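Local coordinates for protein transcription anti-terminator antagonist UpxZ (Bacteroides uniformis ATCC 8492, PDB 4EPZ) that probably acts as an antagonist of transcription anti-termination, helping to regulate the synthesis of capsular polysaccharides, at residues L103-L108 and Q126-W131; L107-Y112 and E145-F150; R90-M95 and T115-L120. One frame throughout, in Å; residues are numbered along the deposited sequence. Where two conformers were deposited one is given.

Contact 1 of 3, residues L103-L108 and Q126-W131; sequences LKMRLL and QLIETW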
# COMPACT_ATOMS: atom_id res chain seq x y z
N LEU A 103 4.68 8.74 3.73
CA LEU A 103 3.38 8.43 3.14
C LEU A 103 3.47 8.41 1.61
O LEU A 103 2.98 7.46 0.95
CB LEU A 103 2.38 9.51 3.57
CG LEU A 103 1.00 9.47 2.87
CD1 LEU A 103 0.23 8.13 3.15
CD2 LEU A 103 0.18 10.70 3.26
N LYS A 104 4.09 9.46 1.05
CA LYS A 104 4.19 9.60 -0.42
C LYS A 104 5.04 8.46 -0.96
O LYS A 104 4.64 7.83 -1.96
CB LYS A 104 4.75 10.97 -0.81
CG LYS A 104 4.66 11.17 -2.33
CD LYS A 104 5.05 12.58 -2.73
CE LYS A 104 4.66 12.76 -4.18
NZ LYS A 104 4.90 14.17 -4.62
N MSE A 105 6.14 8.12 -0.27
CA MSE A 105 6.97 6.99 -0.70
C MSE A 105 6.16 5.67 -0.73
O MSE A 105 6.23 4.90 -1.69
CB MSE A 105 8.16 6.83 0.26
CG MSE A 105 9.05 5.65 -0.12
SE MSE A 105 9.98 6.00 -1.84
CE MSE A 105 10.59 4.10 -2.02
N ARG A 106 5.38 5.43 0.32
CA ARG A 106 4.55 4.21 0.41
C ARG A 106 3.48 4.21 -0.69
O ARG A 106 3.26 3.17 -1.30
CB ARG A 106 3.92 4.10 1.81
CG ARG A 106 5.02 3.76 2.85
CD ARG A 106 4.48 3.96 4.24
NE ARG A 106 5.30 3.25 5.22
CZ ARG A 106 5.12 3.32 6.54
NH1 ARG A 106 4.19 4.12 7.04
NH2 ARG A 106 5.90 2.63 7.37
N LEU A 107 2.89 5.36 -0.99
CA LEU A 107 1.86 5.41 -2.05
C LEU A 107 2.51 5.15 -3.42
O LEU A 107 1.94 4.45 -4.27
CB LEU A 107 1.16 6.76 -2.06
CG LEU A 107 0.14 6.98 -0.96
CD1 LEU A 107 -0.22 8.47 -0.87
CD2 LEU A 107 -1.16 6.19 -1.25
N LEU A 108 3.69 5.75 -3.66
CA LEU A 108 4.38 5.51 -4.94
C LEU A 108 4.74 4.04 -5.08
O LEU A 108 4.55 3.50 -6.17
CB LEU A 108 5.67 6.34 -5.06
CG LEU A 108 5.53 7.86 -5.20
CD1 LEU A 108 6.84 8.53 -4.79
CD2 LEU A 108 5.15 8.24 -6.67
N GLN A 126 13.76 8.72 -6.78
CA GLN A 126 14.19 10.10 -6.52
C GLN A 126 13.99 10.44 -5.05
O GLN A 126 14.82 11.13 -4.45
CB GLN A 126 13.45 11.09 -7.43
CG GLN A 126 13.96 11.10 -8.87
CD GLN A 126 13.22 12.09 -9.75
OE1 GLN A 126 12.00 12.07 -9.86
NE2 GLN A 126 13.96 12.96 -10.42
N LEU A 127 12.89 9.94 -4.44
CA LEU A 127 12.63 10.18 -3.01
C LEU A 127 13.69 9.48 -2.18
O LEU A 127 14.25 10.06 -1.23
CB LEU A 127 11.24 9.67 -2.62
CG LEU A 127 10.16 10.68 -2.40
CD1 LEU A 127 8.97 10.02 -1.75
CD2 LEU A 127 10.65 11.90 -1.56
N ILE A 128 14.03 8.24 -2.56
CA ILE A 128 15.05 7.46 -1.85
C ILE A 128 16.37 8.24 -1.82
O ILE A 128 17.03 8.32 -0.77
CB ILE A 128 15.26 6.03 -2.47
CG1 ILE A 128 14.04 5.14 -2.21
CG2 ILE A 128 16.51 5.34 -1.89
CD1 ILE A 128 14.04 3.75 -3.03
N GLU A 129 16.76 8.82 -2.97
CA GLU A 129 18.01 9.58 -3.13
C GLU A 129 18.08 10.77 -2.17
O GLU A 129 19.16 11.28 -1.90
CB GLU A 129 18.15 10.10 -4.57
CG GLU A 129 18.53 9.08 -5.63
CD GLU A 129 18.31 9.55 -7.05
OE1 GLU A 129 18.62 10.73 -7.35
OE2 GLU A 129 17.80 8.75 -7.86
N THR A 130 16.93 11.24 -1.65
CA THR A 130 16.93 12.39 -0.73
C THR A 130 17.27 11.95 0.72
O THR A 130 17.55 12.81 1.56
CB THR A 130 15.61 13.15 -0.75
OG1 THR A 130 14.58 12.40 -0.09
CG2 THR A 130 15.22 13.64 -2.14
N TRP A 131 17.24 10.64 1.00
CA TRP A 131 17.51 10.11 2.35
C TRP A 131 19.01 9.93 2.61
O TRP A 131 19.85 10.10 1.72
CB TRP A 131 16.77 8.78 2.56
CG TRP A 131 15.29 8.85 2.36
CD1 TRP A 131 14.48 9.96 2.41
CD2 TRP A 131 14.42 7.74 2.09
NE1 TRP A 131 13.17 9.60 2.20
CE2 TRP A 131 13.11 8.25 1.99
CE3 TRP A 131 14.63 6.36 1.93
CZ2 TRP A 131 12.00 7.41 1.77
CZ3 TRP A 131 13.54 5.54 1.74
CH2 TRP A 131 12.25 6.06 1.64

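Contact 2 of 3, residues L107-Y112 and E145-F150; sequences LLTWGY and EELRNF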
# COMPACT_ATOMS: atom_id res chain seq x y z
N LEU A 107 2.89 5.36 -0.99
CA LEU A 107 1.86 5.41 -2.05
C LEU A 107 2.51 5.15 -3.42
O LEU A 107 1.94 4.45 -4.27
CB LEU A 107 1.16 6.76 -2.06
CG LEU A 107 0.14 6.98 -0.96
CD1 LEU A 107 -0.22 8.47 -0.87
CD2 LEU A 107 -1.16 6.19 -1.25
N LEU A 108 3.69 5.75 -3.66
CA LEU A 108 4.38 5.51 -4.94
C LEU A 108 4.74 4.04 -5.08
O LEU A 108 4.55 3.50 -6.17
CB LEU A 108 5.67 6.34 -5.06
CG LEU A 108 5.53 7.86 -5.20
CD1 LEU A 108 6.84 8.53 -4.79
CD2 LEU A 108 5.15 8.24 -6.67
N THR A 109 5.19 3.38 -3.98
CA THR A 109 5.63 2.00 -4.05
C THR A 109 4.42 1.07 -4.27
O THR A 109 4.45 0.21 -5.15
CB THR A 109 6.44 1.66 -2.79
OG1 THR A 109 7.54 2.54 -2.76
CG2 THR A 109 6.91 0.21 -2.81
N TRP A 110 3.39 1.21 -3.43
CA TRP A 110 2.17 0.40 -3.59
C TRP A 110 1.48 0.67 -4.92
O TRP A 110 0.99 -0.27 -5.55
CB TRP A 110 1.22 0.64 -2.42
CG TRP A 110 1.63 -0.16 -1.24
CD1 TRP A 110 2.37 0.27 -0.18
CD2 TRP A 110 1.55 -1.59 -1.12
NE1 TRP A 110 2.64 -0.79 0.66
CE2 TRP A 110 2.17 -1.95 0.10
CE3 TRP A 110 0.92 -2.60 -1.88
CZ2 TRP A 110 2.21 -3.27 0.56
CZ3 TRP A 110 0.97 -3.91 -1.42
CH2 TRP A 110 1.64 -4.24 -0.23
N GLY A 111 1.45 1.93 -5.35
CA GLY A 111 0.84 2.28 -6.65
C GLY A 111 1.62 1.64 -7.79
O GLY A 111 1.02 1.03 -8.70
N TYR A 112 2.95 1.66 -7.71
CA TYR A 112 3.78 0.97 -8.73
C TYR A 112 3.49 -0.54 -8.73
O TYR A 112 3.42 -1.17 -9.80
CB TYR A 112 5.28 1.22 -8.43
CG TYR A 112 6.22 0.36 -9.25
CD1 TYR A 112 6.47 0.66 -10.59
CD2 TYR A 112 6.87 -0.73 -8.68
CE1 TYR A 112 7.33 -0.14 -11.35
CE2 TYR A 112 7.69 -1.55 -9.45
CZ TYR A 112 7.95 -1.23 -10.77
OH TYR A 112 8.81 -2.00 -11.50
N GLU A 145 13.08 -2.17 0.43
CA GLU A 145 13.05 -3.61 0.23
C GLU A 145 11.77 -3.99 -0.53
O GLU A 145 11.82 -4.76 -1.49
CB GLU A 145 13.15 -4.33 1.59
CG GLU A 145 13.30 -5.84 1.51
CD GLU A 145 13.28 -6.56 2.85
OE1 GLU A 145 13.63 -5.92 3.87
OE2 GLU A 145 12.91 -7.75 2.88
N GLU A 146 10.63 -3.42 -0.12
CA GLU A 146 9.33 -3.72 -0.76
C GLU A 146 9.34 -3.30 -2.24
O GLU A 146 8.95 -4.10 -3.12
CB GLU A 146 8.19 -3.03 -0.01
CG GLU A 146 7.89 -3.75 1.31
CD GLU A 146 7.03 -3.01 2.31
OE1 GLU A 146 6.28 -2.10 1.89
OE2 GLU A 146 7.06 -3.36 3.51
N LEU A 147 9.84 -2.09 -2.52
CA LEU A 147 9.96 -1.59 -3.89
C LEU A 147 10.86 -2.50 -4.72
O LEU A 147 10.46 -2.89 -5.83
CB LEU A 147 10.52 -0.17 -3.91
CG LEU A 147 10.74 0.43 -5.32
CD1 LEU A 147 9.43 0.46 -6.15
CD2 LEU A 147 11.39 1.82 -5.22
N ARG A 148 12.03 -2.87 -4.19
CA ARG A 148 12.93 -3.75 -4.92
C ARG A 148 12.26 -5.10 -5.24
O ARG A 148 12.39 -5.59 -6.37
CB ARG A 148 14.23 -3.97 -4.16
CG ARG A 148 15.30 -4.68 -5.03
CD ARG A 148 16.50 -5.12 -4.26
NE ARG A 148 16.18 -6.07 -3.19
CZ ARG A 148 16.15 -5.77 -1.90
NH1 ARG A 148 16.44 -4.53 -1.49
NH2 ARG A 148 15.83 -6.68 -1.00
N ASN A 149 11.50 -5.67 -4.27
CA ASN A 149 10.82 -6.95 -4.49
C ASN A 149 9.74 -6.81 -5.59
O ASN A 149 9.62 -7.70 -6.42
CB ASN A 149 10.23 -7.47 -3.19
CG ASN A 149 11.28 -8.08 -2.28
OD1 ASN A 149 12.25 -8.71 -2.73
ND2 ASN A 149 11.10 -7.96 -0.97
N PHE A 150 9.00 -5.68 -5.61
CA PHE A 150 7.99 -5.48 -6.68
C PHE A 150 8.69 -5.39 -8.05
O PHE A 150 8.21 -5.97 -9.03
CB PHE A 150 7.16 -4.22 -6.40
CG PHE A 150 6.19 -4.36 -5.24
CD1 PHE A 150 5.37 -5.48 -5.14
CD2 PHE A 150 6.02 -3.32 -4.33
CE1 PHE A 150 4.46 -5.61 -4.08
CE2 PHE A 150 5.10 -3.44 -3.28
CZ PHE A 150 4.33 -4.58 -3.17
O HOH W 1 4.21 -1.28 2.98

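Contact 3 of 3, residues R90-M95 and T115-L120; sequences RIYNIM and TYDEEL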
# COMPACT_ATOMS: atom_id res chain seq x y z
N ARG A 90 -7.90 7.43 -7.31
CA ARG A 90 -7.88 8.46 -6.25
C ARG A 90 -6.44 8.88 -5.92
O ARG A 90 -6.19 10.07 -5.66
CB ARG A 90 -8.61 7.94 -5.01
CG ARG A 90 -10.14 7.86 -5.21
CD ARG A 90 -10.76 7.02 -4.10
NE ARG A 90 -10.49 7.58 -2.77
CZ ARG A 90 -10.92 7.04 -1.63
NH1 ARG A 90 -11.66 5.94 -1.64
NH2 ARG A 90 -10.61 7.60 -0.47
N ILE A 91 -5.49 7.91 -5.93
CA ILE A 91 -4.09 8.24 -5.64
C ILE A 91 -3.48 9.09 -6.77
O ILE A 91 -2.80 10.08 -6.48
CB ILE A 91 -3.29 6.95 -5.39
CG1 ILE A 91 -3.77 6.26 -4.08
CG2 ILE A 91 -1.80 7.23 -5.38
CD1 ILE A 91 -3.26 4.79 -3.98
N TYR A 92 -3.70 8.71 -8.05
CA TYR A 92 -3.17 9.50 -9.15
C TYR A 92 -3.70 10.95 -9.11
O TYR A 92 -2.96 11.87 -9.44
CB TYR A 92 -3.53 8.86 -10.49
CG TYR A 92 -2.56 7.79 -10.96
CD1 TYR A 92 -1.32 8.12 -11.50
CD2 TYR A 92 -2.93 6.44 -10.96
CE1 TYR A 92 -0.45 7.14 -11.98
CE2 TYR A 92 -2.07 5.46 -11.44
CZ TYR A 92 -0.83 5.81 -11.93
OH TYR A 92 -0.02 4.84 -12.45
N ASN A 93 -4.93 11.16 -8.61
CA ASN A 93 -5.51 12.50 -8.51
C ASN A 93 -4.88 13.36 -7.43
O ASN A 93 -5.07 14.58 -7.46
CB ASN A 93 -7.02 12.42 -8.27
CG ASN A 93 -7.79 11.93 -9.46
OD1 ASN A 93 -7.29 11.90 -10.60
ND2 ASN A 93 -9.01 11.51 -9.22
N ILE A 94 -4.16 12.77 -6.46
CA ILE A 94 -3.56 13.62 -5.42
C ILE A 94 -2.02 13.56 -5.41
O ILE A 94 -1.40 14.36 -4.72
CB ILE A 94 -4.11 13.25 -4.00
CG1 ILE A 94 -3.70 11.82 -3.57
CG2 ILE A 94 -5.61 13.51 -3.91
CD1 ILE A 94 -3.92 11.48 -2.10
N MSE A 95 -1.40 12.55 -6.09
CA MSE A 95 0.05 12.31 -5.96
C MSE A 95 0.90 13.57 -6.15
O MSE A 95 1.75 13.84 -5.30
CB MSE A 95 0.51 11.20 -6.94
CG MSE A 95 1.95 10.79 -6.73
SE MSE A 95 2.05 9.79 -5.08
CE MSE A 95 1.56 8.12 -5.78
N THR A 115 0.42 -1.21 -10.88
CA THR A 115 0.39 -0.70 -12.25
C THR A 115 1.60 -1.01 -13.09
O THR A 115 1.49 -1.01 -14.34
CB THR A 115 0.30 0.85 -12.19
OG1 THR A 115 1.46 1.37 -11.48
CG2 THR A 115 -0.98 1.35 -11.48
N TYR A 116 2.78 -1.17 -12.43
CA TYR A 116 4.09 -1.23 -13.05
C TYR A 116 4.27 0.02 -13.94
O TYR A 116 4.85 -0.06 -15.03
CB TYR A 116 4.35 -2.56 -13.79
CG TYR A 116 4.73 -3.59 -12.77
CD1 TYR A 116 6.01 -3.61 -12.22
CD2 TYR A 116 3.78 -4.44 -12.21
CE1 TYR A 116 6.35 -4.45 -11.18
CE2 TYR A 116 4.12 -5.33 -11.19
CZ TYR A 116 5.39 -5.30 -10.66
OH TYR A 116 5.76 -6.18 -9.67
N ASP A 117 3.75 1.17 -13.46
CA ASP A 117 3.93 2.48 -14.11
C ASP A 117 5.36 2.92 -13.79
O ASP A 117 5.66 3.27 -12.64
CB ASP A 117 2.89 3.47 -13.59
CG ASP A 117 2.99 4.89 -14.09
OD1 ASP A 117 3.93 5.19 -14.87
OD2 ASP A 117 2.09 5.68 -13.78
N GLU A 118 6.24 2.94 -14.81
CA GLU A 118 7.65 3.27 -14.61
C GLU A 118 7.84 4.71 -14.06
O GLU A 118 8.84 4.97 -13.38
CB GLU A 118 8.46 3.04 -15.89
CG GLU A 118 8.59 1.56 -16.24
CD GLU A 118 9.24 0.60 -15.24
OE1 GLU A 118 9.87 1.07 -14.26
OE2 GLU A 118 9.12 -0.63 -15.45
N GLU A 119 6.88 5.61 -14.27
CA GLU A 119 6.99 6.97 -13.72
C GLU A 119 6.88 6.94 -12.20
O GLU A 119 7.51 7.77 -11.52
CB GLU A 119 5.92 7.91 -14.29
CG GLU A 119 6.04 8.13 -15.79
CD GLU A 119 5.03 9.09 -16.41
OE1 GLU A 119 3.95 9.31 -15.81
OE2 GLU A 119 5.30 9.59 -17.52
N LEU A 120 6.07 6.00 -11.65
CA LEU A 120 5.95 5.90 -10.19
C LEU A 120 7.26 5.35 -9.59
O LEU A 120 7.75 5.95 -8.62
CB LEU A 120 4.75 5.04 -9.78
CG LEU A 120 3.36 5.56 -10.20
CD1 LEU A 120 2.28 4.61 -9.65
CD2 LEU A 120 3.10 6.99 -9.73

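Contact 1 of 3, residues L103-L108 and Q126-W131
Lys104 meets Leu127 mainly through the root of its chain, its CB lying 4.4 Å from Leu127 CD1. The ammonium group at the far end turns to the loop that precedes helix 102-115, where NZ is hydrogen-bonded to the carbonyl oxygen of Leu98; a long aliphatic chain with a polar tip suits a place that is apolar at its base and polar at its end. Met105, a selenomethionine, carries most of the contact on the side of helix 102-115. Its CG stands anti to the backbone N (chi1 179°) and approaches the edge of the Trp131 indole close to the ring plane, 3.7 Å from CH2. The chain then bends at chi2 (67°), and the selenium comes to a Met-aromatic contact, 5.1 Å from the centroid of the six-membered ring in an oblique position, while also lying against CB of Leu127. Beyond it the methyl CE of Met105 lies against the outer arm of Ile128, 3.6 Å from both CG1 and CD1. A flexible, unbranched residue can thus serve a flat ring and two branched chains at once. Leu127 and Met105 lie side by side but point opposite ways, and Leu127 CD1 comes up to the backbone of helix 102-115, 3.7 Å from Met105 N. One turn on, Leu108 crosses Leu127 at about a right angle, with their CD1 methyls 4.0 Å apart. Leu127 O accepts from both Thr130 N and Thr130 OG1. The contact joins successive helices of an all-helical chain: Met105 also touches Ile143 and Trp131 touches Ile144, both of helix 138-152, whereas Leu107 packs on Leu64 of helix 56-72.

Contact 2 of 3, residues L107-Y112 and E145-F150
Thr109 and Leu147 mark the closest backbone approach, with CA atoms 5.6 Å apart, where the segments 107-112 and 145-150 run nearly parallel at 19° with axes 9.7 Å apart. The small, branched Thr109 suits this near point: its CG2 rests 3.7 Å from Leu147 CA, while OG1 is hydrogen-bonded back to Met105 O, which satisfies the hydroxyl inside the helix. The same methyl meets the rim of the Phe150 ring. With CG anti to the carbonyl carbon (chi1 -72°), Phe150 carries that atom toward Trp110 of helix 102-115. Its ring presents an edge to the face of the Trp110 six-membered ring, a T-shaped pair with centroids 5.3 Å apart and planes at 68°. Phe150 CZ is the touching atom, 3.8 Å from Trp110 CZ3 and over the outer part of that face. An alanine in place of Phe150 would probably leave this indole face without its edge-on partner and open a gap beside the Thr109 methyl. Tyr112 contributes CD2, 3.8 Å from Leu147 CD1. The indole N-H donates to a water 2.8 Å from Trp110 NE1, and that water in turn donates to Glu146 OE1, while Glu146 OE2 is held by Tyr21 OH. The contact is a near-parallel helix-helix interface of an all-helical fold, apolar and aromatic in its middle, with the water bridge at its polar edge.

Contact 3 of 3, residues R90-M95 and T115-L120
An N-cap built by Asp117 at the start of helix 118-129 receives Tyr92 of helix 80-92. The two side chains meet tip to tip: Tyr92 OH donates to Asp117 OD2 at 2.6 Å, using the anti lone pair of that oxygen. Phenol ring and carboxylate are nearly coplanar, 23° apart, and OD2 lies in the ring plane at its edge. With CG anti to the backbone N (chi1 176°), Asp117 holds its carboxylate carbon close to the phenol oxygen. The other carboxylate oxygen, OD1, accepts from Glu119 N at 3.0 Å, met from above the carboxylate plane. Aspartate fits here because one short side chain offers two acceptors. Just before it, Thr115 OG1 accepts from Asp117 N in an ST turn and is also hydrogen-bonded to Gly111 O; its CG2 lies 3.7 Å from Tyr92 OH. Beside the polar pair, Leu120 CD1 comes within 3.6 Å of Tyr92 OH, and Leu120 CD2 touches CE of Met95, a selenomethionine, more loosely, at 4.4 Å. The carboxylate is therefore shared between a phenol and a helix N-terminus, both of which would be expected to favour its ionised form and spread its negative charge.

Helix 102-115 is the element around which the three contacts gather. Contacts 1 and 2 use its successive turns, share Leu107 and Leu108, and have centres 10 Å apart; Met105 CE and Ile128 CD1 of the first both touch Leu147 CD2 of the second. Contact 3 joins the helices before and after it, 80-92 and 118-129, with its centre 13 Å from contact 1 and 11 Å from contact 2. Along the chain 90-95 comes first, then the segments on helix 102-115, then 115-120, 126-131 and 145-150. Leu108 packs on Met95 and Leu120, and Gly111 on Leu120, so successive helices from 80-92 to 138-152 form one continuous packed body in this single-chain assembly.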